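ATP:cob(I)alamin adenosyltransferase, putative (Burkholderia thailandensis, PDB 2ZHZ) probably transfers the adenosyl group of ATP to reduced cobalamin, yielding adenosylcobalamin, and works as a homotrimer that binds ATP and magnesium. Local coordinates at residues R116-A121 with V165-A170; H98-L103 with L159-R164. All blocks are in the same frame, centred on the assembly; numbering follows the deposited sequence.

How the contacts relate
Contacts 1 and 2 show how one helix can serve two neighbours: 147-169 packs on helix 116-141 in contact 1 and, slightly earlier along its length, on helix 86-101 in contact 2. Their centres lie about 10 Å apart. They also meet directly, Ala118 CB packing 3.2 Å from Ala163 O and Val165 CG2 3.7 Å from Tyr99 CD1. Asp174 partners a residue of each. Neither contact forms the ATP site. The Val161 side chain is about 11 Å from bound ATP and about 4 Å from that of Asp157, a magnesium-binding residue one turn back, though without magnesium in this chain; the Ala121 side chain is about 12 Å from that of ATP-binding Arg129.

Contact 1. Residues R116-A121 with V165-A170; sequences RGAALA and VLNRAA
The amide nitrogen of Asn167, whose carboxamide rests against Ala118, is gripped by two acceptors: ND2 gives hydrogen bonds to Gly113 O and Asp174 OD1. The oxygen end has its own partner, OD1 accepting from Ala115 N just ahead of helix 116-141. Three bonds thus fix the rotation of this buried amide and satisfy both its polar atoms, and the group presents its flat side to the Ala118 methyl. Ala118 CB lies 3.4 Å from Asn167 OD1 and almost as close to CG and ND2, above the amide plane rather than at one atom.

The helix pair illustrates how a small side chain at the point of approach, here Ala118, goes with close packing. The axes of 116-121 and 165-169 run nearly antiparallel, at 174°, and approach to 8.0 Å, with the CA atoms of Ala118 and Leu166 5.2 Å apart. No hydrogen bond crosses between the segments. Leu166 makes the apolar part of the contact. Its CB faces Ala118 CB at 4.1 Å, while CG stands beside the backbone N (chi1 -70°) and CD1 extends anti to CA (chi2 178°). CD1 consequently reaches the N-terminal end of helix 116-141, lying 3.6 Å from Gly117 O and 4.3 Å from Ala121 CB. That carbonyl accepts the helical bond from Ala121 N.

In the helix bundle of this PduO-type enzyme, Leu49 of helix 31-50 touches both Ala121 and Leu166, making a three-helix junction. Ala119 and Leu120 pack on Gly47 and Val48 of the second subunit, so this end of helix 116-141 forms part of the trimer interface.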
ATOM      1  N   ARG B 116     -14.006  -0.226  11.101  1.00 20.47           N
ATOM      2  CA  ARG B 116     -13.123   0.464  10.164  1.00 20.87           C
ATOM      3  C   ARG B 116     -11.702   0.625  10.699  1.00 21.20           C
ATOM      4  O   ARG B 116     -10.733   0.464   9.960  1.00 19.81           O
ATOM      5  CB  ARG B 116     -13.692   1.836   9.797  1.00 24.45           C
ATOM      6  CG  ARG B 116     -12.874   2.589   8.751  1.00 23.01           C
ATOM      7  CD  ARG B 116     -13.666   3.777   8.225  1.00 29.12           C
ATOM      8  NE  ARG B 116     -14.891   3.333   7.559  1.00 32.45           N
ATOM      9  CZ  ARG B 116     -16.025   4.027   7.522  1.00 34.48           C
ATOM     10  NH1 ARG B 116     -16.103   5.208   8.119  1.00 35.10           N
ATOM     11  NH2 ARG B 116     -17.084   3.537   6.887  1.00 30.78           N
ATOM     12  N   GLY B 117     -11.578   0.945  11.984  1.00 20.53           N
ATOM     13  CA  GLY B 117     -10.259   1.112  12.569  1.00 19.67           C
ATOM     14  C   GLY B 117      -9.464  -0.184  12.587  1.00 18.58           C
ATOM     15  O   GLY B 117      -8.271  -0.200  12.275  1.00 18.20           O
ATOM     16  N   ALA B 118     -10.121  -1.276  12.962  1.00 16.75           N
ATOM     17  CA  ALA B 118      -9.460  -2.578  13.007  1.00 14.69           C
ATOM     18  C   ALA B 118      -9.053  -3.011  11.602  1.00 15.44           C
ATOM     19  O   ALA B 118      -8.000  -3.627  11.411  1.00 13.19           O
ATOM     20  CB  ALA B 118     -10.390  -3.619  13.617  1.00 12.91           C
ATOM     21  N   ALA B 119      -9.898  -2.701  10.623  1.00 15.23           N
ATOM     22  CA  ALA B 119      -9.613  -3.052   9.235  1.00 16.59           C
ATOM     23  C   ALA B 119      -8.377  -2.294   8.759  1.00 15.68           C
ATOM     24  O   ALA B 119      -7.510  -2.854   8.088  1.00 15.21           O
ATOM     25  CB  ALA B 119     -10.807  -2.716   8.350  1.00 16.14           C
ATOM     26  N   LEU B 120      -8.300  -1.015   9.106  1.00 14.39           N
ATOM     27  CA  LEU B 120      -7.158  -0.203   8.713  1.00 15.81           C
ATOM     28  C   LEU B 120      -5.894  -0.716   9.400  1.00 15.69           C
ATOM     29  O   LEU B 120      -4.819  -0.732   8.803  1.00 14.48           O
ATOM     30  CB  LEU B 120      -7.405   1.269   9.065  1.00 14.04           C
ATOM     31  CG  LEU B 120      -8.438   1.977   8.177  1.00 19.44           C
ATOM     32  CD1 LEU B 120      -8.760   3.360   8.741  1.00 18.17           C
ATOM     33  CD2 LEU B 120      -7.889   2.087   6.752  1.00 18.85           C
ATOM     34  N   ALA B 121      -6.031  -1.152  10.649  1.00 14.07           N
ATOM     35  CA  ALA B 121      -4.893  -1.676  11.390  1.00 14.35           C
ATOM     36  C   ALA B 121      -4.341  -2.905  10.669  1.00 14.02           C
ATOM     37  O   ALA B 121      -3.127  -3.133  10.648  1.00 12.67           O
ATOM     38  CB  ALA B 121      -5.311  -2.041  12.817  1.00 16.68           C
ATOM     39  N   VAL B 165      -7.929  -5.269  19.493  1.00 22.60           N
ATOM     40  CA  VAL B 165      -8.261  -4.288  20.521  1.00 21.15           C
ATOM     41  C   VAL B 165      -9.295  -3.309  19.984  1.00 22.42           C
ATOM     42  O   VAL B 165     -10.246  -2.951  20.685  1.00 21.26           O
ATOM     43  CB  VAL B 165      -7.012  -3.489  20.960  1.00 21.01           C
ATOM     44  CG1 VAL B 165      -7.422  -2.306  21.827  1.00 21.72           C
ATOM     45  CG2 VAL B 165      -6.060  -4.396  21.719  1.00 20.73           C
ATOM     46  N   LEU B 166      -9.114  -2.880  18.736  1.00 20.42           N
ATOM     47  CA  LEU B 166     -10.033  -1.932  18.114  1.00 19.78           C
ATOM     48  C   LEU B 166     -11.417  -2.505  17.824  1.00 21.60           C
ATOM     49  O   LEU B 166     -12.411  -1.778  17.868  1.00 22.04           O
ATOM     50  CB  LEU B 166      -9.416  -1.353  16.833  1.00 19.14           C
ATOM     51  CG  LEU B 166      -8.240  -0.402  17.101  1.00 17.89           C
ATOM     52  CD1 LEU B 166      -7.643   0.097  15.785  1.00 17.97           C
ATOM     53  CD2 LEU B 166      -8.724   0.776  17.940  1.00 17.63           C
ATOM     54  N   ASN B 167     -11.494  -3.795  17.513  1.00 19.35           N
ATOM     55  CA  ASN B 167     -12.799  -4.394  17.264  1.00 21.86           C
ATOM     56  C   ASN B 167     -13.581  -4.424  18.578  1.00 25.34           C
ATOM     57  O   ASN B 167     -14.788  -4.172  18.601  1.00 26.54           O
ATOM     58  CB  ASN B 167     -12.661  -5.810  16.692  1.00 20.72           C
ATOM     59  CG  ASN B 167     -12.604  -5.818  15.170  1.00 20.24           C
ATOM     60  OD1 ASN B 167     -13.314  -5.054  14.514  1.00 19.52           O
ATOM     61  ND2 ASN B 167     -11.778  -6.695  14.603  1.00 17.47           N
ATOM     62  N   ARG B 168     -12.883  -4.717  19.671  1.00 26.82           N
ATOM     63  CA  ARG B 168     -13.502  -4.767  20.997  1.00 31.02           C
ATOM     64  C   ARG B 168     -13.990  -3.373  21.384  1.00 32.34           C
ATOM     65  O   ARG B 168     -15.116  -3.196  21.855  1.00 32.49           O
ATOM     66  CB  ARG B 168     -12.484  -5.236  22.039  1.00 35.19           C
ATOM     67  CG  ARG B 168     -11.722  -6.490  21.659  1.00 42.16           C
ATOM     68  CD  ARG B 168     -12.496  -7.755  21.971  1.00 47.72           C
ATOM     69  NE  ARG B 168     -12.623  -7.969  23.410  1.00 53.41           N
ATOM     70  CZ  ARG B 168     -13.065  -9.095  23.961  1.00 55.34           C
ATOM     71  NH1 ARG B 168     -13.424 -10.117  23.191  1.00 56.53           N
ATOM     72  NH2 ARG B 168     -13.147  -9.202  25.281  1.00 55.33           N
ATOM     73  N   ALA B 169     -13.124  -2.386  21.176  1.00 31.80           N
ATOM     74  CA  ALA B 169     -13.427  -0.999  21.504  1.00 32.69           C
ATOM     75  C   ALA B 169     -14.669  -0.494  20.782  1.00 35.30           C
ATOM     76  O   ALA B 169     -15.407   0.335  21.312  1.00 35.83           O
ATOM     77  CB  ALA B 169     -12.233  -0.115  21.164  1.00 32.87           C
ATOM     78  N   ALA B 170     -14.894  -0.996  19.572  1.00 35.66           N
ATOM     79  CA  ALA B 170     -16.049  -0.586  18.780  1.00 36.08           C
ATOM     80  C   ALA B 170     -17.296  -1.359  19.195  1.00 37.28           C
ATOM     81  O   ALA B 170     -18.386  -1.121  18.676  1.00 36.39           O
ATOM     82  CB  ALA B 170     -15.770  -0.799  17.298  1.00 37.68           C
TER

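Contact 2. Residues H98-L103 with L159-R164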
ATOM      1  N   HIS B  98       1.059  -5.979  27.051  1.00 19.85           N
ATOM      2  CA  HIS B  98      -0.004  -5.148  27.601  1.00 20.46           C
ATOM      3  C   HIS B  98      -1.369  -5.434  26.971  1.00 22.31           C
ATOM      4  O   HIS B  98      -2.345  -5.696  27.672  1.00 20.54           O
ATOM      5  CB  HIS B  98       0.337  -3.667  27.411  1.00 21.53           C
ATOM      6  CG  HIS B  98      -0.752  -2.737  27.846  1.00 23.99           C
ATOM      7  ND1 HIS B  98      -0.962  -2.402  29.167  1.00 28.65           N
ATOM      8  CD2 HIS B  98      -1.717  -2.101  27.140  1.00 27.53           C
ATOM      9  CE1 HIS B  98      -2.010  -1.602  29.256  1.00 28.48           C
ATOM     10  NE2 HIS B  98      -2.486  -1.404  28.039  1.00 27.64           N
ATOM     11  N   TYR B  99      -1.439  -5.383  25.645  1.00 19.70           N
ATOM     12  CA  TYR B  99      -2.704  -5.611  24.958  1.00 19.01           C
ATOM     13  C   TYR B  99      -3.145  -7.073  24.879  1.00 18.31           C
ATOM     14  O   TYR B  99      -4.333  -7.372  25.016  1.00 20.06           O
ATOM     15  CB  TYR B  99      -2.651  -4.966  23.569  1.00 21.33           C
ATOM     16  CG  TYR B  99      -2.630  -3.454  23.651  1.00 21.16           C
ATOM     17  CD1 TYR B  99      -3.762  -2.746  24.055  1.00 24.69           C
ATOM     18  CD2 TYR B  99      -1.461  -2.734  23.398  1.00 22.43           C
ATOM     19  CE1 TYR B  99      -3.736  -1.360  24.206  1.00 25.77           C
ATOM     20  CE2 TYR B  99      -1.421  -1.342  23.552  1.00 24.70           C
ATOM     21  CZ  TYR B  99      -2.563  -0.665  23.958  1.00 27.16           C
ATOM     22  OH  TYR B  99      -2.536   0.704  24.130  1.00 25.45           O
ATOM     23  N   ASN B 100      -2.203  -7.984  24.669  1.00 18.55           N
ATOM     24  CA  ASN B 100      -2.538  -9.406  24.601  1.00 20.66           C
ATOM     25  C   ASN B 100      -3.079  -9.898  25.942  1.00 19.82           C
ATOM     26  O   ASN B 100      -3.960 -10.757  25.992  1.00 18.62           O
ATOM     27  CB  ASN B 100      -1.305 -10.227  24.227  1.00 22.08           C
ATOM     28  CG  ASN B 100      -1.250 -10.565  22.755  1.00 26.31           C
ATOM     29  OD1 ASN B 100      -0.167 -10.756  22.196  1.00 27.72           O
ATOM     30  ND2 ASN B 100      -2.419 -10.664  22.119  1.00 19.43           N
ATOM     31  N   GLY B 101      -2.545  -9.349  27.030  1.00 19.01           N
ATOM     32  CA  GLY B 101      -2.989  -9.762  28.348  1.00 17.72           C
ATOM     33  C   GLY B 101      -4.446  -9.423  28.616  1.00 18.05           C
ATOM     34  O   GLY B 101      -5.109 -10.094  29.406  1.00 16.89           O
ATOM     35  N   GLN B 102      -4.949  -8.385  27.954  1.00 17.90           N
ATOM     36  CA  GLN B 102      -6.330  -7.947  28.142  1.00 17.67           C
ATOM     37  C   GLN B 102      -7.314  -8.559  27.144  1.00 19.98           C
ATOM     38  O   GLN B 102      -8.514  -8.314  27.223  1.00 22.41           O
ATOM     39  CB  GLN B 102      -6.392  -6.415  28.064  1.00 21.59           C
ATOM     40  CG  GLN B 102      -5.613  -5.724  29.177  1.00 25.82           C
ATOM     41  CD  GLN B 102      -5.623  -4.209  29.073  1.00 33.25           C
ATOM     42  OE1 GLN B 102      -5.248  -3.512  30.017  1.00 34.99           O
ATOM     43  NE2 GLN B 102      -6.037  -3.691  27.921  1.00 34.26           N
ATOM     44  N   LEU B 103      -6.806  -9.361  26.216  1.00 20.72           N
ATOM     45  CA  LEU B 103      -7.643  -9.997  25.202  1.00 21.27           C
ATOM     46  C   LEU B 103      -7.770 -11.501  25.420  1.00 22.83           C
ATOM     47  O   LEU B 103      -6.846 -12.152  25.903  1.00 23.50           O
ATOM     48  CB  LEU B 103      -7.048  -9.760  23.805  1.00 20.02           C
ATOM     49  CG  LEU B 103      -7.014  -8.346  23.219  1.00 23.13           C
ATOM     50  CD1 LEU B 103      -6.060  -8.312  22.025  1.00 26.41           C
ATOM     51  CD2 LEU B 103      -8.416  -7.927  22.797  1.00 23.65           C
ATOM     52  N   LEU B 159       0.358  -4.748  15.434  1.00 15.08           N
ATOM     53  CA  LEU B 159      -0.724  -4.205  14.622  1.00 15.29           C
ATOM     54  C   LEU B 159      -1.879  -5.211  14.570  1.00 15.51           C
ATOM     55  O   LEU B 159      -3.053  -4.828  14.562  1.00 15.92           O
ATOM     56  CB  LEU B 159      -0.203  -3.861  13.220  1.00 14.22           C
ATOM     57  CG  LEU B 159       0.649  -2.582  13.227  1.00 15.71           C
ATOM     58  CD1 LEU B 159       1.388  -2.419  11.909  1.00 12.88           C
ATOM     59  CD2 LEU B 159      -0.259  -1.375  13.501  1.00 15.68           C
ATOM     60  N   PHE B 160      -1.543  -6.497  14.547  1.00 14.79           N
ATOM     61  CA  PHE B 160      -2.554  -7.550  14.546  1.00 15.07           C
ATOM     62  C   PHE B 160      -3.303  -7.462  15.880  1.00 15.75           C
ATOM     63  O   PHE B 160      -4.531  -7.484  15.927  1.00 16.52           O
ATOM     64  CB  PHE B 160      -1.882  -8.919  14.436  1.00 13.98           C
ATOM     65  CG  PHE B 160      -2.839 -10.079  14.511  1.00 20.73           C
ATOM     66  CD1 PHE B 160      -3.537 -10.501  13.384  1.00 22.47           C
ATOM     67  CD2 PHE B 160      -3.027 -10.763  15.711  1.00 22.89           C
ATOM     68  CE1 PHE B 160      -4.410 -11.593  13.445  1.00 22.15           C
ATOM     69  CE2 PHE B 160      -3.893 -11.852  15.789  1.00 22.98           C
ATOM     70  CZ  PHE B 160      -4.588 -12.271  14.652  1.00 24.12           C
ATOM     71  N   VAL B 161      -2.543  -7.355  16.964  1.00 15.31           N
ATOM     72  CA  VAL B 161      -3.122  -7.271  18.301  1.00 16.29           C
ATOM     73  C   VAL B 161      -3.983  -6.028  18.471  1.00 16.24           C
ATOM     74  O   VAL B 161      -5.068  -6.092  19.046  1.00 16.62           O
ATOM     75  CB  VAL B 161      -2.017  -7.289  19.375  1.00 18.84           C
ATOM     76  CG1 VAL B 161      -2.626  -7.114  20.767  1.00 20.84           C
ATOM     77  CG2 VAL B 161      -1.263  -8.603  19.300  1.00 16.22           C
ATOM     78  N   LEU B 162      -3.510  -4.894  17.960  1.00 16.09           N
ATOM     79  CA  LEU B 162      -4.269  -3.659  18.075  1.00 17.55           C
ATOM     80  C   LEU B 162      -5.553  -3.727  17.265  1.00 16.81           C
ATOM     81  O   LEU B 162      -6.546  -3.092  17.618  1.00 19.12           O
ATOM     82  CB  LEU B 162      -3.423  -2.460  17.638  1.00 16.84           C
ATOM     83  CG  LEU B 162      -2.264  -2.087  18.566  1.00 20.79           C
ATOM     84  CD1 LEU B 162      -1.568  -0.856  18.014  1.00 22.19           C
ATOM     85  CD2 LEU B 162      -2.780  -1.810  19.985  1.00 22.87           C
ATOM     86  N   ALA B 163      -5.545  -4.495  16.177  1.00 17.19           N
ATOM     87  CA  ALA B 163      -6.755  -4.638  15.371  1.00 16.40           C
ATOM     88  C   ALA B 163      -7.828  -5.313  16.236  1.00 17.12           C
ATOM     89  O   ALA B 163      -8.992  -4.917  16.216  1.00 17.78           O
ATOM     90  CB  ALA B 163      -6.470  -5.477  14.121  1.00 13.35           C
ATOM     91  N   ARG B 164      -7.430  -6.328  17.002  1.00 18.31           N
ATOM     92  CA  ARG B 164      -8.371  -7.027  17.880  1.00 20.22           C
ATOM     93  C   ARG B 164      -8.851  -6.068  18.965  1.00 20.30           C
ATOM     94  O   ARG B 164     -10.031  -6.054  19.317  1.00 21.62           O
ATOM     95  CB  ARG B 164      -7.710  -8.248  18.531  1.00 19.37           C
ATOM     96  CG  ARG B 164      -7.282  -9.343  17.558  1.00 21.36           C
ATOM     97  CD  ARG B 164      -6.799 -10.575  18.311  1.00 21.98           C
ATOM     98  NE  ARG B 164      -7.873 -11.152  19.122  1.00 20.81           N
ATOM     99  CZ  ARG B 164      -7.686 -11.904  20.205  1.00 23.62           C
ATOM    100  NH1 ARG B 164      -6.461 -12.184  20.625  1.00 20.42           N
ATOM    101  NH2 ARG B 164      -8.731 -12.368  20.876  1.00 23.68           N
TER
HETATM  102  O   HOH W   1      -3.637 -11.523  19.921  1.00 22.05           O
HETATM  103  O   HOH W   2      -4.510 -12.770  23.292  1.00 29.75           O
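Asn100 and Val161 are nearest in backbone, their CA atoms 6.7 Å apart, and Leu103 and Arg164 follow at 7.9 Å between theirs, as the C-terminal part of helix 86-101 and the chain leaving it lie beside helix 147-169. Both Val161 methyls touch the Asn100 amide, CG2 lying 3.7 Å from ND2; CG1, anti to the backbone N (chi1 177°), also packs 3.5 Å from Tyr99 CB and meets Leu103 CD1. Leu162 makes a CH-pi contact, its CD2 sitting 3.8 Å from the centroid of the Tyr99 ring and 13° off the normal; His98 CD2 lies over the other face. The phenol OH is hydrogen-bonded to Asp57.

Arg164 combines apolar and polar contacts. Leu103 CD1 touches its CB at 3.9 Å and lies over one guanidinium face, toward the rim. In the guanidinium plane, a water accepts from Arg164 NH1 at 3.0 Å and from Asn100 ND2 at 2.7 Å, bridging the segments. NE forms a salt bridge with Asp174, and NH2 donates a hydrogen bond to Pro104 O.

Within the helix bundle, helix 147-169 thus packs against helix 86-101 here, while its Leu159 and Ala163 pack on helix 116-141.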